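Thioesterase superfamily protein (Shewanella loihica, PDB 2PRX) probably hydrolyses thioesters as a hotdog-fold member of the thioesterase superfamily, its natural substrate not being shown by the structure. Local coordinates at the interface of chains A and B. Numbering follows the deposited sequence. Chains: chain A/B, Thioesterase superfamily protein.

The interface of chains A and B. Residues chain A 58, 60-61, 63-64; chain B 58, 60, 63-64.
The methyl groups of A:Ala63 and B:Ala63 face each other at the two-fold axis, their CB atoms 4.4 Å apart. Beside them the backbones draw near at the glycines, A:Gly60 CA lying 4.0 Å from B:Ser64 CA, where the missing side chain probably allows the two helices this close. The serines stand next outward. B:Ser64 turns its OG over the A:Gly60 backbone, while A:Ser64 sets OG beside its own backbone N (chi1 -56°), which directs the hydroxyl back along its helix. There A:Ser64 OG gives a hydrogen bond to A:Gly60 O at 2.5 Å, arriving from above the carbonyl plane and not along a lone pair; the twin bond in chain B is weak. At the rim the tyrosines reach across. With CG anti to the backbone N (chi1 -179°), A:Tyr58 extends its ring alongside B:Ser64, and its phenol OH makes a weak hydrogen bond to B:Ser64 O at 3.1 Å. B:Tyr58 OH repeats this towards A:Ser64 O at 3.2 Å, its CE2 edge lying near A:Ser64 CB. Each ring is backed on one face by a backbone N of its own chain, A:Gly60 N standing 3.3 Å above the plane of A:Tyr58, which probably helps hold the ring in place. A phenylalanine in place of A:Tyr58 would probably leave B:Ser64 O without its phenol partner across the interface. Each tyrosine ends the loop ahead of its own chain's long helix (59-78 in chain A), and the glycine, alanine and serine of each chain lie in that helix's first turns; the long helices of two hotdog folds meet here, in a pairing typical of this family and probably the biological dimer.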
# COMPACT_ATOMS: atom_id res chain seq x y z
N TYR A 58 -9.43 2.05 -5.60
CA TYR A 58 -8.84 2.16 -4.28
C TYR A 58 -7.32 2.21 -4.32
O TYR A 58 -6.64 1.38 -4.91
CB TYR A 58 -9.34 0.96 -3.46
CG TYR A 58 -8.81 0.98 -2.04
CD1 TYR A 58 -8.75 2.17 -1.35
CD2 TYR A 58 -8.39 -0.19 -1.45
CE1 TYR A 58 -8.26 2.20 -0.05
CE2 TYR A 58 -7.91 -0.17 -0.16
CZ TYR A 58 -7.85 1.02 0.52
OH TYR A 58 -7.37 1.02 1.81
N GLY A 60 -5.22 1.52 -1.79
CA GLY A 60 -4.67 0.36 -1.12
C GLY A 60 -4.40 -0.81 -2.10
O GLY A 60 -3.38 -1.45 -1.98
N LEU A 61 -5.41 -1.04 -2.93
CA LEU A 61 -5.31 -2.04 -3.99
C LEU A 61 -4.15 -1.71 -4.91
O LEU A 61 -3.32 -2.56 -5.20
CB LEU A 61 -6.62 -2.14 -4.80
CG LEU A 61 -6.54 -3.17 -5.93
CD1 LEU A 61 -6.22 -4.56 -5.40
CD2 LEU A 61 -7.83 -3.18 -6.71
N ALA A 63 -1.49 0.23 -4.25
CA ALA A 63 -0.26 -0.02 -3.52
C ALA A 63 -0.00 -1.52 -3.34
O ALA A 63 1.18 -1.89 -3.29
CB ALA A 63 -0.28 0.64 -2.14
N SER A 64 -1.06 -2.30 -3.25
CA SER A 64 -0.95 -3.74 -3.06
C SER A 64 -0.33 -4.39 -4.31
O SER A 64 0.54 -5.24 -4.11
CB SER A 64 -2.27 -4.45 -2.77
OG SER A 64 -2.96 -3.93 -1.65
N TYR B 58 -0.47 -10.12 5.16
CA TYR B 58 -0.21 -9.61 3.82
C TYR B 58 0.26 -8.16 3.89
O TYR B 58 -0.45 -7.28 4.36
CB TYR B 58 -1.48 -9.73 2.97
CG TYR B 58 -1.33 -9.08 1.62
CD1 TYR B 58 -0.28 -9.47 0.81
CD2 TYR B 58 -2.20 -8.11 1.15
CE1 TYR B 58 -0.09 -8.91 -0.44
CE2 TYR B 58 -2.02 -7.54 -0.09
CZ TYR B 58 -0.97 -7.95 -0.88
OH TYR B 58 -0.79 -7.37 -2.12
N GLY B 60 0.43 -5.78 1.78
CA GLY B 60 -0.36 -4.82 1.05
C GLY B 60 -1.57 -4.38 1.89
O GLY B 60 -1.98 -3.23 1.78
N ALA B 63 -0.31 -1.67 4.06
CA ALA B 63 -0.32 -0.41 3.34
C ALA B 63 -1.73 0.16 3.16
O ALA B 63 -1.86 1.39 3.23
CB ALA B 63 0.35 -0.61 2.00
N SER B 64 -2.69 -0.73 2.91
CA SER B 64 -4.09 -0.34 2.82
C SER B 64 -4.55 0.36 4.11
O SER B 64 -5.13 1.44 3.96
CB SER B 64 -5.01 -1.53 2.52
OG SER B 64 -4.89 -1.90 1.14